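Local coordinates for sensor protein kinase HptS (Staphylococcus aureus, PDB 6LKI) that is a sensor histidine kinase of a two-component system, whose extracellular sensing part probably helps detect hexose phosphates together with a partner protein, at residues 86-91 against 99-104; 126-131 against 162-167. All blocks are in the same frame, centred on the assembly; numbering follows the deposited sequence.

Contact 1: 86-91 against 99-104; sequences FSTHQL and MLKIYM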
# COMPACT_ATOMS: atom_id res chain seq x y z
N PHE B 86 -13.06 -9.49 -6.72
CA PHE B 86 -14.39 -9.61 -7.29
C PHE B 86 -15.29 -8.42 -6.98
O PHE B 86 -16.03 -7.97 -7.86
CB PHE B 86 -15.05 -10.90 -6.78
CG PHE B 86 -16.47 -11.09 -7.25
CD1 PHE B 86 -16.74 -11.57 -8.52
CD2 PHE B 86 -17.54 -10.81 -6.42
CE1 PHE B 86 -18.03 -11.75 -8.96
CE2 PHE B 86 -18.84 -10.98 -6.85
CZ PHE B 86 -19.09 -11.46 -8.12
N SER B 87 -15.03 -7.60 -6.01
CA SER B 87 -15.67 -6.31 -5.78
C SER B 87 -14.79 -5.45 -4.88
O SER B 87 -14.04 -5.96 -4.04
CB SER B 87 -17.06 -6.47 -5.16
OG SER B 87 -16.97 -7.00 -3.84
N THR B 88 -14.90 -4.14 -5.07
CA THR B 88 -14.19 -3.15 -4.27
C THR B 88 -15.17 -2.04 -3.92
O THR B 88 -15.89 -1.55 -4.79
CB THR B 88 -12.98 -2.57 -5.02
OG1 THR B 88 -12.13 -3.64 -5.46
CG2 THR B 88 -12.18 -1.64 -4.11
N HIS B 89 -15.21 -1.66 -2.64
CA HIS B 89 -16.11 -0.61 -2.19
C HIS B 89 -15.38 0.30 -1.21
O HIS B 89 -14.65 -0.17 -0.33
CB HIS B 89 -17.37 -1.19 -1.53
CG HIS B 89 -18.32 -1.83 -2.49
ND1 HIS B 89 -18.25 -3.16 -2.83
CD2 HIS B 89 -19.35 -1.31 -3.20
CE1 HIS B 89 -19.21 -3.44 -3.70
NE2 HIS B 89 -19.89 -2.34 -3.94
N GLN B 90 -15.58 1.61 -1.36
CA GLN B 90 -15.10 2.60 -0.42
C GLN B 90 -16.26 2.96 0.50
O GLN B 90 -17.25 3.56 0.06
CB GLN B 90 -14.56 3.83 -1.14
CG GLN B 90 -13.92 4.87 -0.23
CD GLN B 90 -13.03 5.84 -0.98
OE1 GLN B 90 -12.56 5.56 -2.08
NE2 GLN B 90 -12.78 7.00 -0.37
N LEU B 91 -16.15 2.59 1.78
CA LEU B 91 -17.26 2.67 2.71
C LEU B 91 -16.96 3.68 3.81
O LEU B 91 -15.86 3.70 4.37
CB LEU B 91 -17.55 1.30 3.33
CG LEU B 91 -17.79 0.15 2.36
CD1 LEU B 91 -17.91 -1.17 3.11
CD2 LEU B 91 -19.03 0.41 1.51
N MET B 99 -11.89 0.43 3.18
CA MET B 99 -11.98 -0.21 1.87
C MET B 99 -12.37 -1.67 2.06
O MET B 99 -11.74 -2.39 2.84
CB MET B 99 -10.65 -0.11 1.11
CG MET B 99 -10.22 1.31 0.77
SD MET B 99 -11.42 2.20 -0.24
CE MET B 99 -11.53 1.12 -1.67
N LEU B 100 -13.40 -2.10 1.34
CA LEU B 100 -13.88 -3.48 1.39
C LEU B 100 -13.59 -4.14 0.05
O LEU B 100 -14.12 -3.73 -0.98
CB LEU B 100 -15.37 -3.54 1.71
CG LEU B 100 -16.00 -4.94 1.64
CD1 LEU B 100 -15.35 -5.87 2.66
CD2 LEU B 100 -17.51 -4.87 1.85
N LYS B 101 -12.76 -5.16 0.08
CA LYS B 101 -12.52 -5.97 -1.06
C LYS B 101 -12.98 -7.39 -0.83
O LYS B 101 -12.74 -7.91 0.19
CB LYS B 101 -11.06 -5.98 -1.37
CG LYS B 101 -10.49 -4.63 -1.52
CD LYS B 101 -9.24 -4.71 -2.35
CE LYS B 101 -8.20 -3.76 -1.86
NZ LYS B 101 -8.55 -2.34 -2.11
N ILE B 102 -13.61 -7.98 -1.82
CA ILE B 102 -14.11 -9.35 -1.74
C ILE B 102 -13.42 -10.17 -2.83
O ILE B 102 -13.46 -9.80 -4.01
CB ILE B 102 -15.64 -9.42 -1.89
CG1 ILE B 102 -16.30 -8.67 -0.73
CG2 ILE B 102 -16.11 -10.86 -1.94
CD1 ILE B 102 -17.81 -8.66 -0.80
N TYR B 103 -12.80 -11.28 -2.43
CA TYR B 103 -12.06 -12.14 -3.33
C TYR B 103 -12.77 -13.48 -3.46
O TYR B 103 -13.33 -14.00 -2.49
CB TYR B 103 -10.63 -12.37 -2.83
CG TYR B 103 -9.80 -11.11 -2.73
CD1 TYR B 103 -9.84 -10.32 -1.60
CD2 TYR B 103 -8.97 -10.72 -3.78
CE1 TYR B 103 -9.08 -9.16 -1.51
CE2 TYR B 103 -8.21 -9.58 -3.70
CZ TYR B 103 -8.27 -8.80 -2.56
OH TYR B 103 -7.51 -7.65 -2.47
N MET B 104 -12.74 -14.04 -4.67
CA MET B 104 -13.28 -15.37 -4.93
C MET B 104 -12.12 -16.35 -5.07
O MET B 104 -11.26 -16.18 -5.94
CB MET B 104 -14.14 -15.37 -6.20
CG MET B 104 -14.87 -16.68 -6.46
SD MET B 104 -13.88 -17.88 -7.36
CE MET B 104 -13.82 -17.13 -8.98
O HOH W 1 -16.46 -5.16 -1.98
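Phe86 and Ser87 both face Ile102 across the hairpin of strands 84-92 and 97-106, and this two-against-one pairing is a classic beta bulge. Phe86 N donates to Ile102 O over 2.8 Å, while Ser87 N reaches the same oxygen only weakly, at 3.4 Å; Ile102 N returns a bond to Ser87 O within the bulge. The antiparallel ladder continues with the hydrogen-bonded pair His89-Leu100, where the bond from Leu100 N to His89 O is nearly straight (176°), and with Thr88-Lys101 and Gln90-Met99 as non-hydrogen-bonded pairs. Strand 84-92 is an outer strand of a four-stranded sheet within this chain, and 97-106 lies inside it.

Gln90 can be followed atom by atom past the sulfur of Met99, the two side chains crossing obliquely. Its CB lies 3.7 Å from Met99 SD and CG is equally near. CD passes somewhat farther away, and OE1 ends 4.0 Å from Met99 SD. With CG anti to the backbone N (chi1 -175°) and an extended chain beyond it, Gln90 presents its length to this one atom, while NE2 hydrogen-bonds the backbone of the other protein chain. In Met99, chi3 of -58° folds CE round to 3.7 Å from Thr88 CG2. On the same face, Lys101 NZ is salt-bridged outside the hairpin, to an acidic side chain of the other protein chain, so this face contributes to the protein-protein interface.

The face bearing Ser87, His89, Leu100 and Ile102 is partly covered by helix 2-31, whose Gln21 takes the bond to His89 NE2. Leu91 CD1 packs there on Leu100 CB, and Ser87 OG rests 3.4 Å from Ile102 CB. A water lies at the ring edge of His89, bonded to its ND1 and to Ser87 OG (2.7 Å from OG), and donates to Leu100 O.

Contact 2: 126-131 against 162-167; sequences QYDNIL and DHRLII
Asp128 and Arg164 form a salt bridge, with Arg164 NH2 donating to Asp128 OD1 over a short 2.5 Å at an N-H...O angle of 142°. The carboxylate comes to the edge of the guanidinium, and the two planes are only 19° apart, so the flat groups lie almost coplanar while a single nitrogen makes the close approach. Arg164 NH2 also bonds Asp125 O; this second acceptor, at the end of strand 120-125, would help fix the rotation of the guanidinium. Chi3 of -70° bends the arginine chain at NE, ahead of the guanidinium that meets Asp128.

The backbone link is slighter: Gln126 N to Asp162 O is a weak hydrogen bond of 3.1 Å. Residues 126-129 form the turn of the hairpin 120-125/130-133, and strand 120-125 runs between 130-133 and 163-169 in an antiparallel sheet of order 2-1-4-3. The contact spans the end of that inner strand, joining its turn to the start of the strand on its other flank.

Around the polar pair, the Gln126 side chain crosses that of Asp162 at a slant, NE2 standing 3.8 Å from Asp162 CB. The amide carbon CD of Gln126 also sits 3.6 Å above the plane of the Tyr127 ring, over its centre. On the face opposite to Arg164, Leu131 sends CD1 over one face of the His163 imidazole in a CH-pi contact, 3.5 Å from the centroid. The methyl is offset toward the rim and is nearest to His163 NE2, at 3.4 Å, while His163 ND1 on the same ring hydrogen-bonds Tyr84 OH.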
# COMPACT_ATOMS: atom_id res chain seq x y z
N GLN B 126 -10.37 -7.77 -20.71
CA GLN B 126 -10.30 -7.42 -22.13
C GLN B 126 -8.87 -7.19 -22.60
O GLN B 126 -8.62 -7.23 -23.80
CB GLN B 126 -11.16 -6.19 -22.41
CG GLN B 126 -10.46 -4.87 -22.15
CD GLN B 126 -10.62 -4.41 -20.71
OE1 GLN B 126 -10.24 -5.12 -19.78
NE2 GLN B 126 -11.19 -3.23 -20.53
N TYR B 127 -7.95 -6.92 -21.68
CA TYR B 127 -6.53 -6.87 -22.02
C TYR B 127 -5.88 -8.25 -22.02
O TYR B 127 -4.68 -8.34 -22.26
CB TYR B 127 -5.78 -5.94 -21.06
CG TYR B 127 -6.46 -4.61 -20.86
CD1 TYR B 127 -6.90 -3.86 -21.94
CD2 TYR B 127 -6.66 -4.11 -19.58
CE1 TYR B 127 -7.53 -2.64 -21.75
CE2 TYR B 127 -7.28 -2.89 -19.38
CZ TYR B 127 -7.71 -2.16 -20.47
OH TYR B 127 -8.33 -0.95 -20.28
N ASP B 128 -6.66 -9.30 -21.76
CA ASP B 128 -6.20 -10.69 -21.83
C ASP B 128 -5.28 -11.08 -20.67
O ASP B 128 -4.52 -12.05 -20.79
CB ASP B 128 -5.51 -11.00 -23.16
CG ASP B 128 -6.46 -11.57 -24.20
OD1 ASP B 128 -7.67 -11.32 -24.12
OD2 ASP B 128 -5.97 -12.27 -25.11
N ASN B 129 -5.32 -10.35 -19.56
CA ASN B 129 -4.60 -10.76 -18.36
C ASN B 129 -5.38 -11.85 -17.62
O ASN B 129 -6.60 -11.78 -17.50
CB ASN B 129 -4.39 -9.58 -17.41
CG ASN B 129 -3.50 -8.50 -17.99
OD1 ASN B 129 -2.56 -8.79 -18.73
ND2 ASN B 129 -3.80 -7.25 -17.66
N ILE B 130 -4.66 -12.85 -17.11
CA ILE B 130 -5.29 -13.91 -16.34
C ILE B 130 -5.62 -13.39 -14.95
O ILE B 130 -4.72 -12.97 -14.21
CB ILE B 130 -4.39 -15.16 -16.27
CG1 ILE B 130 -4.25 -15.79 -17.65
CG2 ILE B 130 -4.97 -16.17 -15.28
CD1 ILE B 130 -3.44 -17.07 -17.66
N LEU B 131 -6.90 -13.43 -14.58
CA LEU B 131 -7.36 -12.98 -13.28
C LEU B 131 -7.79 -14.12 -12.36
O LEU B 131 -7.96 -13.90 -11.16
CB LEU B 131 -8.52 -11.99 -13.42
CG LEU B 131 -8.28 -10.77 -14.31
CD1 LEU B 131 -9.54 -9.92 -14.39
CD2 LEU B 131 -7.11 -9.96 -13.80
N ASP B 162 -15.49 -5.95 -17.48
CA ASP B 162 -15.03 -6.37 -18.80
C ASP B 162 -14.16 -7.62 -18.69
O ASP B 162 -12.99 -7.65 -19.09
CB ASP B 162 -14.29 -5.24 -19.50
CG ASP B 162 -15.18 -4.03 -19.75
OD1 ASP B 162 -16.23 -4.19 -20.40
OD2 ASP B 162 -14.82 -2.92 -19.30
N HIS B 163 -14.75 -8.68 -18.13
CA HIS B 163 -14.06 -9.94 -17.91
C HIS B 163 -14.78 -11.06 -18.64
O HIS B 163 -15.98 -10.99 -18.90
CB HIS B 163 -13.97 -10.27 -16.41
CG HIS B 163 -13.22 -9.25 -15.61
ND1 HIS B 163 -13.31 -9.17 -14.24
CD2 HIS B 163 -12.35 -8.28 -15.99
CE1 HIS B 163 -12.54 -8.18 -13.81
NE2 HIS B 163 -11.95 -7.63 -14.85
N ARG B 164 -14.02 -12.11 -18.97
CA ARG B 164 -14.55 -13.28 -19.66
C ARG B 164 -14.22 -14.53 -18.86
O ARG B 164 -13.08 -14.72 -18.45
CB ARG B 164 -13.97 -13.39 -21.08
CG ARG B 164 -14.47 -12.34 -22.05
CD ARG B 164 -13.58 -12.26 -23.28
NE ARG B 164 -12.28 -11.70 -22.96
CZ ARG B 164 -11.13 -12.11 -23.50
NH1 ARG B 164 -11.14 -13.10 -24.39
NH2 ARG B 164 -9.99 -11.54 -23.16
N LEU B 165 -15.23 -15.38 -18.66
CA LEU B 165 -15.04 -16.67 -18.00
C LEU B 165 -14.88 -17.73 -19.08
O LEU B 165 -15.76 -17.91 -19.93
CB LEU B 165 -16.23 -17.00 -17.10
CG LEU B 165 -16.32 -18.46 -16.65
CD1 LEU B 165 -15.16 -18.82 -15.73
CD2 LEU B 165 -17.65 -18.74 -15.99
N ILE B 166 -13.76 -18.45 -19.04
CA ILE B 166 -13.43 -19.45 -20.04
C ILE B 166 -13.29 -20.81 -19.35
O ILE B 166 -12.47 -20.97 -18.45
CB ILE B 166 -12.14 -19.11 -20.80
CG1 ILE B 166 -12.12 -17.62 -21.18
CG2 ILE B 166 -11.98 -19.99 -22.02
CD1 ILE B 166 -10.74 -17.07 -21.37
N ILE B 167 -14.09 -21.77 -19.79
CA ILE B 167 -14.04 -23.15 -19.31
C ILE B 167 -13.58 -24.03 -20.46
O ILE B 167 -14.18 -24.01 -21.54
CB ILE B 167 -15.39 -23.61 -18.75
CG1 ILE B 167 -15.76 -22.78 -17.51
CG2 ILE B 167 -15.34 -25.09 -18.41
CD1 ILE B 167 -17.06 -23.20 -16.87

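Contacts 1 and 2 belong to two successive antiparallel sheets of the same strand order, 2-1-4-3, lined up along the long helix 2-31, a layout consistent with the double Cache sensor fold. Their centres are 19 Å apart, and their nearest atoms about 7 Å apart, so they do not touch. Tyr84 bridges the interval: it precedes segment 86-91 in its strand, pairs by backbone with Met104, and its side chain is the one hydrogen-bonded to the imidazole of contact 2. Helix 2-31 packs on Phe86 of contact 1 and, through Ser9, on Leu165, farther along the strand that carries contact 2. Of the two, only contact 1 meets the other protein chain of the assembly.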